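Probable glutaredoxin ssr2061 (Synechocystis sp., PDB 4MJE) probably reduces low-molecular-weight disulfides and protein disulfides as a glutathione-dependent oxidoreductase of the thioredoxin clan. Local coordinates at residues R31-L36 / V41-Y46; K37-E42 / G91-L96; A60-N63 / P69-F72; Q76-C81 / Y85-A90. The protein carries 1 engineered substitution. All blocks are in the same frame, centred on the assembly; numbering follows the deposited sequence.

Contact 1. Residues R31-L36 / V41-Y46; sequences RALALL and VEFQEY
The aromatic ring of F43 takes L36 over one face and L33 at its edge, and this apolar packing joins helix 27-39 to the chain leading into strand 44-47, within the beta-alpha-beta unit formed with strand 18-22. L36 CB makes a CH-pi contact, 4.0 Å from the centroid of the F43 ring and offset toward the rim, with F43 CE2 its nearest ring atom. L33 comes in at about a right angle, and its CD2 meets F43 CE1 at 3.7 Å near the ring plane. With chi1 at 69°, F43 CG sits between the backbone N and the carbonyl carbon, which folds the ring toward the helix. Cut back to alanine, F43 would probably leave a gap beside L33 and take away the face on which L36 CB rests.

L33 also lies against the carboxylate of E45, with L33 CD1 3.7 Å from E45 OE2; the E45 chain is extended, and its OE2 is hydrogen-bonded to the hydroxyl of T22 on strand 18-22. The carbonyl O of L36 touches V41 CG2 at 3.6 Å.

One water lies 2.8 Å from L36 O and 2.7 Å from V41 O, placed to bridge them, though it cannot serve every acceptor in its reach. The helix is thus held here mainly by shape and dispersion, with the E45 carboxylate, though packed on L33 carbons, turned to T22 for its hydrogen bond.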
loop_
_atom_site.group_PDB
_atom_site.type_symbol
_atom_site.label_atom_id
_atom_site.label_comp_id
_atom_site.label_asym_id
_atom_site.label_seq_id
_atom_site.Cartn_x
_atom_site.Cartn_y
_atom_site.Cartn_z
ATOM N N ARG A 31 12.117 -4.050 -0.061
ATOM C CA ARG A 31 12.362 -2.801 -0.770
ATOM C C ARG A 31 11.090 -1.943 -0.863
ATOM O O ARG A 31 11.140 -0.712 -0.753
ATOM C CB ARG A 31 12.910 -3.105 -2.170
ATOM C CG ARG A 31 13.438 -1.914 -2.947
ATOM C CD ARG A 31 14.075 -2.329 -4.254
ATOM N NE ARG A 31 15.175 -3.252 -4.010
ATOM C CZ ARG A 31 15.660 -4.111 -4.902
ATOM N NH1 ARG A 31 15.154 -4.170 -6.128
ATOM N NH2 ARG A 31 16.657 -4.914 -4.558
ATOM N N ALA A 32 9.946 -2.580 -1.099
ATOM C CA ALA A 32 8.676 -1.863 -1.201
ATOM C C ALA A 32 8.313 -1.283 0.169
ATOM O O ALA A 32 7.866 -0.145 0.289
ATOM C CB ALA A 32 7.598 -2.802 -1.700
ATOM N N LEU A 33 8.507 -2.067 1.225
ATOM C CA LEU A 33 8.261 -1.589 2.582
ATOM C C LEU A 33 9.129 -0.387 2.909
ATOM O O LEU A 33 8.654 0.563 3.530
ATOM C CB LEU A 33 8.520 -2.694 3.592
ATOM C CG LEU A 33 7.463 -3.802 3.655
ATOM C CD1 LEU A 33 8.017 -4.989 4.458
ATOM C CD2 LEU A 33 6.150 -3.331 4.231
ATOM N N ALA A 34 10.383 -0.409 2.475
ATOM C CA ALA A 34 11.267 0.710 2.723
ATOM C C ALA A 34 10.731 1.983 2.103
ATOM O O ALA A 34 10.771 3.033 2.729
ATOM C CB ALA A 34 12.642 0.424 2.198
ATOM N N LEU A 35 10.223 1.900 0.883
ATOM C CA LEU A 35 9.702 3.075 0.210
ATOM C C LEU A 35 8.478 3.648 0.945
ATOM O O LEU A 35 8.372 4.863 1.161
ATOM C CB LEU A 35 9.346 2.747 -1.237
ATOM C CG LEU A 35 8.873 3.938 -2.081
ATOM C CD1 LEU A 35 9.872 5.106 -2.097
ATOM C CD2 LEU A 35 8.602 3.481 -3.482
ATOM N N LEU A 36 7.551 2.781 1.345
ATOM C CA LEU A 36 6.361 3.219 2.060
ATOM C C LEU A 36 6.721 3.857 3.393
ATOM O O LEU A 36 6.145 4.871 3.778
ATOM C CB LEU A 36 5.385 2.052 2.246
ATOM C CG LEU A 36 4.764 1.512 0.953
ATOM C CD1 LEU A 36 3.990 0.228 1.216
ATOM C CD2 LEU A 36 3.854 2.554 0.320
ATOM N N VAL A 41 3.807 7.525 5.440
ATOM C CA VAL A 41 2.372 7.265 5.425
ATOM C C VAL A 41 2.008 6.117 6.357
ATOM O O VAL A 41 2.819 5.248 6.680
ATOM C CB VAL A 41 1.908 6.934 3.987
ATOM C CG1 VAL A 41 2.161 8.128 3.072
ATOM C CG2 VAL A 41 2.603 5.649 3.473
ATOM N N GLU A 42 0.764 6.144 6.789
ATOM C CA GLU A 42 0.195 5.071 7.572
ATOM C C GLU A 42 -0.257 3.978 6.619
ATOM O O GLU A 42 -0.946 4.273 5.634
ATOM C CB GLU A 42 -1.001 5.636 8.324
ATOM C CG GLU A 42 -1.823 4.624 9.070
ATOM C CD GLU A 42 -3.179 5.167 9.491
ATOM O OE1 GLU A 42 -3.646 6.183 8.912
ATOM O OE2 GLU A 42 -3.784 4.578 10.411
ATOM N N PHE A 43 0.121 2.735 6.882
ATOM C CA PHE A 43 -0.239 1.649 5.983
ATOM C C PHE A 43 -0.352 0.321 6.728
ATOM O O PHE A 43 0.181 0.164 7.834
ATOM C CB PHE A 43 0.714 1.551 4.776
ATOM C CG PHE A 43 2.108 1.093 5.102
ATOM C CD1 PHE A 43 2.456 -0.244 4.971
ATOM C CD2 PHE A 43 3.084 1.997 5.489
ATOM C CE1 PHE A 43 3.734 -0.663 5.237
ATOM C CE2 PHE A 43 4.363 1.574 5.767
ATOM C CZ PHE A 43 4.690 0.241 5.626
ATOM N N GLN A 44 -1.054 -0.628 6.117
ATOM C CA GLN A 44 -1.298 -1.953 6.688
ATOM C C GLN A 44 -0.505 -2.977 5.881
ATOM O O GLN A 44 -0.609 -3.034 4.645
ATOM C CB GLN A 44 -2.796 -2.268 6.636
ATOM C CG GLN A 44 -3.233 -3.398 7.534
ATOM C CD GLN A 44 -3.182 -3.050 9.002
ATOM O OE1 GLN A 44 -3.023 -1.887 9.372
ATOM N NE2 GLN A 44 -3.343 -4.060 9.852
ATOM N N GLU A 45 0.290 -3.780 6.575
ATOM C CA GLU A 45 1.050 -4.841 5.934
ATOM C C GLU A 45 0.415 -6.179 6.286
ATOM O O GLU A 45 0.250 -6.517 7.459
ATOM C CB GLU A 45 2.500 -4.831 6.424
ATOM C CG GLU A 45 3.313 -6.037 5.937
ATOM C CD GLU A 45 4.692 -6.160 6.547
ATOM O OE1 GLU A 45 5.050 -5.414 7.499
ATOM O OE2 GLU A 45 5.453 -7.030 6.068
ATOM N N TYR A 46 0.060 -6.934 5.250
ATOM C CA TYR A 46 -0.438 -8.284 5.438
ATOM C C TYR A 46 0.770 -9.202 5.244
ATOM O O TYR A 46 1.125 -9.544 4.130
ATOM C CB TYR A 46 -1.529 -8.584 4.418
ATOM C CG TYR A 46 -2.658 -7.602 4.408
ATOM C CD1 TYR A 46 -3.193 -7.100 5.593
ATOM C CD2 TYR A 46 -3.216 -7.178 3.226
ATOM C CE1 TYR A 46 -4.254 -6.215 5.590
ATOM C CE2 TYR A 46 -4.257 -6.291 3.218
ATOM C CZ TYR A 46 -4.783 -5.814 4.404
ATOM O OH TYR A 46 -5.841 -4.942 4.439
HETATM O O HOH W 1 5.499 5.273 6.459
#

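Contact 2. Residues K37-E42 / G91-L96; sequences KLKGVE and GKLDPL. Engineered in segment 37-42: L38 (natural residue Arg).
K39 reaches from the last turn of helix 27-39 to D94 in the C-terminal helix 93-97, a salt bridge that ties this terminal helix to the helix that begins at the CxxC of the thioredoxin fold. The K39 ammonium donates to D94 OD2 at 2.8 Å, on the syn side of the carboxylate but 29° out of its plane. The same NZ forms a second salt bridge with D88 on helix 81-89, so one lysine serves two acidic side chains on two successive helices. Flanking the lysine with two carboxylates would probably favour its charged form. The K39 chain bends at chi2 (-67°) before running out straight, which lays its methylene groups beside the partners: K39 CE passes L93 CD2 at 4.0 Å, and the two side chains meet obliquely.

Backbone groups near the helix ends are also paired. G40 N donates to K37 O at 3.0 Å, and G40 leaves the helix with a positive phi of 84° that suits glycine. G91 likewise has positive phi and closes helix 81-89 in a Schellman motif. L96 N donates weakly to L93 O. Beside the charged pair, K39 CE lies 3.3 Å from D94 OD2.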
loop_
_atom_site.group_PDB
_atom_site.type_symbol
_atom_site.label_atom_id
_atom_site.label_comp_id
_atom_site.label_asym_id
_atom_site.label_seq_id
_atom_site.Cartn_x
_atom_site.Cartn_y
_atom_site.Cartn_z
ATOM N N LYS A 37 7.675 3.256 4.098
ATOM C CA LYS A 37 8.131 3.792 5.363
ATOM C C LYS A 37 8.793 5.153 5.152
ATOM O O LYS A 37 8.559 6.074 5.917
ATOM C CB LYS A 37 9.052 2.800 6.077
ATOM C CG LYS A 37 8.307 1.581 6.567
ATOM C CD LYS A 37 9.246 0.599 7.185
ATOM C CE LYS A 37 8.489 -0.557 7.805
ATOM N NZ LYS A 37 9.455 -1.531 8.411
ATOM N N LEU A 38 9.588 5.314 4.103
ATOM C CA LEU A 38 10.276 6.581 3.879
ATOM C C LEU A 38 9.289 7.701 3.517
ATOM O O LEU A 38 9.562 8.875 3.776
ATOM C CB LEU A 38 11.374 6.393 2.828
ATOM C CG LEU A 38 12.548 5.542 3.351
ATOM C CD1 LEU A 38 13.492 5.150 2.215
ATOM C CD2 LEU A 38 13.343 6.255 4.455
ATOM N N LYS A 39 8.157 7.364 2.904
ATOM C CA LYS A 39 7.098 8.348 2.665
ATOM C C LYS A 39 6.404 8.809 3.962
ATOM O O LYS A 39 5.788 9.876 3.996
ATOM C CB LYS A 39 6.043 7.793 1.682
ATOM C CG LYS A 39 6.555 7.484 0.290
ATOM C CD LYS A 39 6.946 8.743 -0.424
ATOM C CE LYS A 39 7.280 8.464 -1.870
ATOM N NZ LYS A 39 7.706 9.682 -2.560
ATOM N N GLY A 40 6.452 8.008 5.023
ATOM C CA GLY A 40 5.889 8.440 6.300
ATOM C C GLY A 40 4.393 8.200 6.422
ATOM O O GLY A 40 3.781 8.611 7.412
ATOM N N VAL A 41 3.807 7.525 5.440
ATOM C CA VAL A 41 2.372 7.265 5.425
ATOM C C VAL A 41 2.008 6.117 6.357
ATOM O O VAL A 41 2.819 5.248 6.680
ATOM C CB VAL A 41 1.908 6.934 3.987
ATOM C CG1 VAL A 41 2.161 8.128 3.072
ATOM C CG2 VAL A 41 2.603 5.649 3.473
ATOM N N GLU A 42 0.764 6.144 6.789
ATOM C CA GLU A 42 0.195 5.071 7.572
ATOM C C GLU A 42 -0.257 3.978 6.619
ATOM O O GLU A 42 -0.946 4.273 5.634
ATOM C CB GLU A 42 -1.001 5.636 8.324
ATOM C CG GLU A 42 -1.823 4.624 9.070
ATOM C CD GLU A 42 -3.179 5.167 9.491
ATOM O OE1 GLU A 42 -3.646 6.183 8.912
ATOM O OE2 GLU A 42 -3.784 4.578 10.411
ATOM N N GLY A 91 7.142 10.559 -10.671
ATOM C CA GLY A 91 6.514 11.624 -9.912
ATOM C C GLY A 91 5.038 11.417 -9.661
ATOM O O GLY A 91 4.336 12.376 -9.354
ATOM N N LYS A 92 4.578 10.176 -9.731
ATOM C CA LYS A 92 3.162 9.879 -9.677
ATOM C C LYS A 92 2.743 9.131 -8.419
ATOM O O LYS A 92 1.555 8.831 -8.265
ATOM C CB LYS A 92 2.768 9.046 -10.888
ATOM C CG LYS A 92 2.897 9.779 -12.199
ATOM C CD LYS A 92 2.360 8.940 -13.308
ATOM C CE LYS A 92 2.287 9.710 -14.589
ATOM N NZ LYS A 92 2.522 8.754 -15.698
ATOM N N LEU A 93 3.665 8.826 -7.515
ATOM C CA LEU A 93 3.281 8.088 -6.320
ATOM C C LEU A 93 2.700 9.020 -5.275
ATOM O O LEU A 93 1.653 8.720 -4.704
ATOM C CB LEU A 93 4.471 7.330 -5.735
ATOM C CG LEU A 93 4.139 6.452 -4.527
ATOM C CD1 LEU A 93 3.021 5.454 -4.803
ATOM C CD2 LEU A 93 5.391 5.718 -4.095
ATOM N N ASP A 94 3.355 10.143 -5.013
ATOM C CA ASP A 94 2.858 11.043 -3.985
ATOM C C ASP A 94 1.363 11.420 -4.162
ATOM O O ASP A 94 0.600 11.342 -3.214
ATOM C CB ASP A 94 3.747 12.289 -3.866
ATOM C CG ASP A 94 5.123 11.987 -3.263
ATOM O OD1 ASP A 94 6.072 12.761 -3.524
ATOM O OD2 ASP A 94 5.255 10.999 -2.532
ATOM N N PRO A 95 0.918 11.793 -5.371
ATOM C CA PRO A 95 -0.514 12.112 -5.506
ATOM C C PRO A 95 -1.460 10.979 -5.065
ATOM O O PRO A 95 -2.549 11.232 -4.555
ATOM C CB PRO A 95 -0.681 12.379 -7.010
ATOM C CG PRO A 95 0.654 12.749 -7.491
ATOM C CD PRO A 95 1.655 12.026 -6.622
ATOM N N LEU A 96 -1.043 9.738 -5.292
ATOM C CA LEU A 96 -1.875 8.583 -4.958
ATOM C C LEU A 96 -1.978 8.344 -3.461
ATOM O O LEU A 96 -2.955 7.763 -2.987
ATOM C CB LEU A 96 -1.335 7.324 -5.632
ATOM C CG LEU A 96 -1.416 7.303 -7.161
ATOM C CD1 LEU A 96 -0.732 6.068 -7.709
ATOM C CD2 LEU A 96 -2.854 7.372 -7.659
#

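Contact 3. Residues A60-N63 / P69-F72; sequences ARAN and PQIF
R61 swings its CG away from the carbonyl carbon (chi1 -79°) and then bends at chi3 (89°), which lays the guanidinium over the ring of F72. This stack packs the end of helix 52-61 and the residues just after it on strand 70-73, an inner strand of the glutaredoxin sheet that starts just after the cis-proline P69, a hallmark of the thioredoxin fold. Guanidinium and ring lie nearly parallel, their planes 16° apart, in a cation-pi contact with R61 CZ 3.9 Å from the F72 centroid. The guanidinium is set toward the rim, where R61 NH2 approaches F72 CD2 at 3.7 Å.

The contact continues along the arginine: R61 CB meets F72 CZ at 3.7 Å, and the backbone carbonyl R61 O lies in the ring plane at its edge. Next along the chain, A62 CB touches both strand side chains, 4.0 Å from F72 CZ and 4.0 Å from Q70 CG.

Polar ends are anchored beyond the two segments. R61 NH2 forms a salt bridge with E19 and NH1 a hydrogen bond with Y21, both on strand 18-22, which fix the rotation of the guanidinium; Q70 OE1 accepts from H77. H77 also stacks its ring on F72. A leucine in place of F72 would probably leave the guanidinium without its flat partner and open a gap beside A62. Q70 turns its amide back by a bend at chi2, bringing its OE1 to 4.1 Å from A62 CB.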
loop_
_atom_site.group_PDB
_atom_site.type_symbol
_atom_site.label_atom_id
_atom_site.label_comp_id
_atom_site.label_asym_id
_atom_site.label_seq_id
_atom_site.Cartn_x
_atom_site.Cartn_y
_atom_site.Cartn_z
ATOM N N ALA A 60 -6.860 -13.417 -5.501
ATOM C CA ALA A 60 -8.224 -13.137 -5.919
ATOM C C ALA A 60 -8.428 -11.634 -6.173
ATOM O O ALA A 60 -9.267 -11.243 -6.986
ATOM C CB ALA A 60 -9.182 -13.633 -4.864
ATOM N N ARG A 61 -7.679 -10.793 -5.463
ATOM C CA ARG A 61 -7.720 -9.341 -5.666
ATOM C C ARG A 61 -6.690 -8.807 -6.639
ATOM O O ARG A 61 -6.837 -7.702 -7.159
ATOM C CB ARG A 61 -7.429 -8.607 -4.365
ATOM C CG ARG A 61 -8.534 -8.501 -3.393
ATOM C CD ARG A 61 -8.020 -7.764 -2.170
ATOM N NE ARG A 61 -8.159 -6.311 -2.221
ATOM C CZ ARG A 61 -7.548 -5.475 -1.383
ATOM N NH1 ARG A 61 -6.692 -5.939 -0.480
ATOM N NH2 ARG A 61 -7.783 -4.180 -1.434
ATOM N N ALA A 62 -5.601 -9.539 -6.800
ATOM C CA ALA A 62 -4.459 -9.045 -7.552
ATOM C C ALA A 62 -4.361 -9.704 -8.933
ATOM O O ALA A 62 -3.275 -10.098 -9.353
ATOM C CB ALA A 62 -3.187 -9.269 -6.750
ATOM N N ASN A 63 -5.490 -9.846 -9.626
ATOM C CA ASN A 63 -5.518 -10.382 -10.998
ATOM C C ASN A 63 -4.977 -11.793 -11.102
ATOM O O ASN A 63 -4.458 -12.207 -12.149
ATOM C CB ASN A 63 -4.737 -9.483 -11.952
ATOM C CG ASN A 63 -5.339 -8.120 -12.066
ATOM O OD1 ASN A 63 -4.665 -7.113 -11.860
ATOM N ND2 ASN A 63 -6.628 -8.076 -12.372
ATOM N N PRO A 69 5.808 -8.305 -3.623
ATOM C CA PRO A 69 4.612 -7.914 -2.882
ATOM C C PRO A 69 3.454 -7.593 -3.822
ATOM O O PRO A 69 3.630 -7.498 -5.033
ATOM C CB PRO A 69 5.063 -6.627 -2.176
ATOM C CG PRO A 69 6.014 -6.037 -3.130
ATOM C CD PRO A 69 6.778 -7.202 -3.707
ATOM N N GLN A 70 2.271 -7.373 -3.249
ATOM C CA GLN A 70 1.155 -6.756 -3.989
ATOM C C GLN A 70 0.643 -5.577 -3.166
ATOM O O GLN A 70 0.421 -5.704 -1.957
ATOM C CB GLN A 70 0.015 -7.748 -4.275
ATOM C CG GLN A 70 0.432 -8.957 -5.113
ATOM C CD GLN A 70 0.838 -8.583 -6.511
ATOM O OE1 GLN A 70 0.483 -7.508 -7.004
ATOM N NE2 GLN A 70 1.597 -9.456 -7.162
ATOM N N ILE A 71 0.480 -4.445 -3.829
ATOM C CA ILE A 71 0.139 -3.189 -3.192
ATOM C C ILE A 71 -1.170 -2.659 -3.732
ATOM O O ILE A 71 -1.401 -2.690 -4.923
ATOM C CB ILE A 71 1.262 -2.156 -3.449
ATOM C CG1 ILE A 71 2.570 -2.647 -2.823
ATOM C CG2 ILE A 71 0.902 -0.780 -2.905
ATOM C CD1 ILE A 71 3.797 -2.165 -3.535
ATOM N N PHE A 72 -2.006 -2.178 -2.805
ATOM C CA PHE A 72 -3.295 -1.549 -3.095
ATOM C C PHE A 72 -3.348 -0.183 -2.420
ATOM O O PHE A 72 -2.944 -0.042 -1.276
ATOM C CB PHE A 72 -4.465 -2.429 -2.598
ATOM C CG PHE A 72 -4.581 -3.746 -3.329
ATOM C CD1 PHE A 72 -3.697 -4.779 -3.051
ATOM C CD2 PHE A 72 -5.544 -3.944 -4.312
ATOM C CE1 PHE A 72 -3.785 -5.991 -3.738
ATOM C CE2 PHE A 72 -5.625 -5.172 -4.974
ATOM C CZ PHE A 72 -4.731 -6.164 -4.690
#

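Contact 4. Residues Q76-C81 / Y85-A90; sequences QHIGGC and YALDGA. With SO4 (sulfate ion), chain C.
Y85 and C81 meet through both backbone and side chain, one helical turn apart. Y85 N donates to C81 O at 3.1 Å, in a nearly straight bond (172°) that enters almost along the C=O axis. The same carbonyl oxygen sits in the plane of the Y85 ring at its edge, 3.3 Å from Y85 CD2. A chi1 of 180° carries C81 SG down the helix to Y85, where it meets Y85 CD2 at 3.8 Å in a sulfur-aromatic contact oblique to the ring. Back on the strand, I78 CG2 presses against L87 CD1 at 3.4 Å, tighter than usual for two carbons, and the two side chains cross at about a right angle.

Of these pairs, only I78 on L87 ties the edge strand 76-79 of the four-stranded thioredoxin-type sheet to helix 81-89, which follows it directly; C81 and Y85 both belong to the helix and meet in its first turn. I78 and G79 both face I71 on the neighbouring strand 70-73 in a classic beta bulge, and G79, at phi 123°, adopts backbone angles that call for glycine. G80 takes the N-cap position.

At this helix start a sulfate, probably from the crystallisation liquor, accepts a hydrogen bond from C81 N through its O1 at 2.8 Å and another from the backbone N of D82. Sulfate O1 also lies 3.5 Å from G80 CA. Outward again, D83 OD2 pairs with G80 N, the Y85 hydroxyl bonds to the carbonyl O of R31 on helix 27-39, and C81 packs on P69 and R31.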
loop_
_atom_site.group_PDB
_atom_site.type_symbol
_atom_site.label_atom_id
_atom_site.label_comp_id
_atom_site.label_asym_id
_atom_site.label_seq_id
_atom_site.Cartn_x
_atom_site.Cartn_y
_atom_site.Cartn_z
ATOM N N GLN A 76 -7.495 0.185 -5.143
ATOM C CA GLN A 76 -6.977 -0.070 -6.482
ATOM C C GLN A 76 -5.670 -0.848 -6.425
ATOM O O GLN A 76 -4.763 -0.506 -5.672
ATOM C CB GLN A 76 -6.733 1.244 -7.210
ATOM C CG GLN A 76 -6.240 1.028 -8.621
ATOM C CD GLN A 76 -5.943 2.319 -9.344
ATOM O OE1 GLN A 76 -5.513 3.308 -8.740
ATOM N NE2 GLN A 76 -6.177 2.324 -10.651
ATOM N N HIS A 77 -5.564 -1.891 -7.237
ATOM C CA HIS A 77 -4.338 -2.657 -7.356
ATOM C C HIS A 77 -3.279 -1.836 -8.083
ATOM O O HIS A 77 -3.435 -1.485 -9.243
ATOM C CB HIS A 77 -4.626 -3.931 -8.137
ATOM C CG HIS A 77 -3.479 -4.886 -8.173
ATOM N ND1 HIS A 77 -3.229 -5.716 -9.242
ATOM C CD2 HIS A 77 -2.517 -5.140 -7.264
ATOM C CE1 HIS A 77 -2.157 -6.441 -8.983
ATOM N NE2 HIS A 77 -1.708 -6.113 -7.790
ATOM N N ILE A 78 -2.202 -1.526 -7.386
ATOM C CA ILE A 78 -1.080 -0.766 -7.946
ATOM C C ILE A 78 -0.042 -1.685 -8.583
ATOM O O ILE A 78 0.559 -1.349 -9.604
ATOM C CB ILE A 78 -0.417 0.093 -6.843
ATOM C CG1 ILE A 78 -1.462 0.969 -6.149
ATOM C CG2 ILE A 78 0.727 0.929 -7.410
ATOM C CD1 ILE A 78 -2.219 1.891 -7.091
ATOM N N GLY A 79 0.143 -2.863 -8.004
ATOM C CA GLY A 79 1.113 -3.803 -8.522
ATOM C C GLY A 79 2.127 -4.175 -7.480
ATOM O O GLY A 79 1.824 -4.256 -6.287
ATOM N N GLY A 80 3.350 -4.386 -7.934
ATOM C CA GLY A 80 4.429 -4.879 -7.100
ATOM C C GLY A 80 5.464 -3.841 -6.766
ATOM O O GLY A 80 5.216 -2.644 -6.845
ATOM N N CYS A 81 6.635 -4.321 -6.376
ATOM C CA CYS A 81 7.729 -3.441 -5.994
ATOM C C CYS A 81 8.162 -2.555 -7.168
ATOM O O CYS A 81 8.288 -1.348 -7.032
ATOM C CB CYS A 81 8.891 -4.271 -5.432
ATOM S SG CYS A 81 10.314 -3.304 -4.925
ATOM N N TYR A 85 7.930 1.703 -7.317
ATOM C CA TYR A 85 9.141 2.466 -7.561
ATOM C C TYR A 85 9.064 3.204 -8.897
ATOM O O TYR A 85 9.547 4.338 -9.010
ATOM C CB TYR A 85 10.394 1.586 -7.493
ATOM C CG TYR A 85 10.940 1.443 -6.096
ATOM C CD1 TYR A 85 11.939 2.272 -5.639
ATOM C CD2 TYR A 85 10.440 0.489 -5.239
ATOM C CE1 TYR A 85 12.434 2.160 -4.364
ATOM C CE2 TYR A 85 10.927 0.356 -3.954
ATOM C CZ TYR A 85 11.937 1.192 -3.517
ATOM O OH TYR A 85 12.450 1.086 -2.248
ATOM N N ALA A 86 8.460 2.586 -9.915
ATOM C CA ALA A 86 8.291 3.248 -11.208
ATOM C C ALA A 86 7.386 4.471 -11.055
ATOM O O ALA A 86 7.688 5.550 -11.562
ATOM C CB ALA A 86 7.740 2.268 -12.268
ATOM N N LEU A 87 6.281 4.324 -10.341
ATOM C CA LEU A 87 5.401 5.459 -10.095
ATOM C C LEU A 87 6.145 6.582 -9.388
ATOM O O LEU A 87 5.983 7.746 -9.732
ATOM C CB LEU A 87 4.186 5.047 -9.257
ATOM C CG LEU A 87 3.092 4.258 -9.961
ATOM C CD1 LEU A 87 2.155 3.633 -8.952
ATOM C CD2 LEU A 87 2.301 5.145 -10.923
ATOM N N ASP A 88 6.942 6.250 -8.384
ATOM C CA ASP A 88 7.663 7.294 -7.671
ATOM C C ASP A 88 8.674 7.999 -8.595
ATOM O O ASP A 88 8.807 9.220 -8.573
ATOM C CB ASP A 88 8.358 6.756 -6.430
ATOM C CG ASP A 88 8.707 7.856 -5.431
ATOM O OD1 ASP A 88 9.780 7.751 -4.796
ATOM O OD2 ASP A 88 7.896 8.804 -5.261
ATOM N N GLY A 89 9.355 7.238 -9.442
ATOM C CA GLY A 89 10.314 7.826 -10.362
ATOM C C GLY A 89 9.692 8.730 -11.401
ATOM O O GLY A 89 10.339 9.645 -11.917
ATOM N N ALA A 90 8.430 8.461 -11.711
ATOM C CA ALA A 90 7.677 9.271 -12.657
ATOM C C ALA A 90 7.030 10.476 -11.995
ATOM O O ALA A 90 6.431 11.298 -12.681
ATOM C CB ALA A 90 6.608 8.427 -13.334
HETATM S S SO4 C . 8.246 -6.910 -8.356
HETATM O O1 SO4 C . 7.263 -6.949 -7.271
HETATM O O2 SO4 C . 8.266 -8.197 -9.050
HETATM O O3 SO4 C . 7.899 -5.839 -9.283
HETATM O O4 SO4 C . 9.582 -6.681 -7.808
#

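How the contacts relate
Contact 1 comes first along the chain and adjoins contact 2, whose first segment shares V41 and E42 with it; contact 2 then spans to the C-terminal helix 93-97 and encloses contacts 3 and 4 in its loop. Contacts 1, 3 and 4 all reach the same four-stranded sheet, 3 and 4 through its neighbouring strands 70-73 and 76-79. Centres lie about 10 Å apart for contacts 1 and 2 and for 2 and 4, but about 18 Å for 2 and 3, on opposite sides of the chain's centre. Helix 27-39, common to contacts 1 and 2, also touches contact 4, so sheet and helices form one compact thioredoxin-type body.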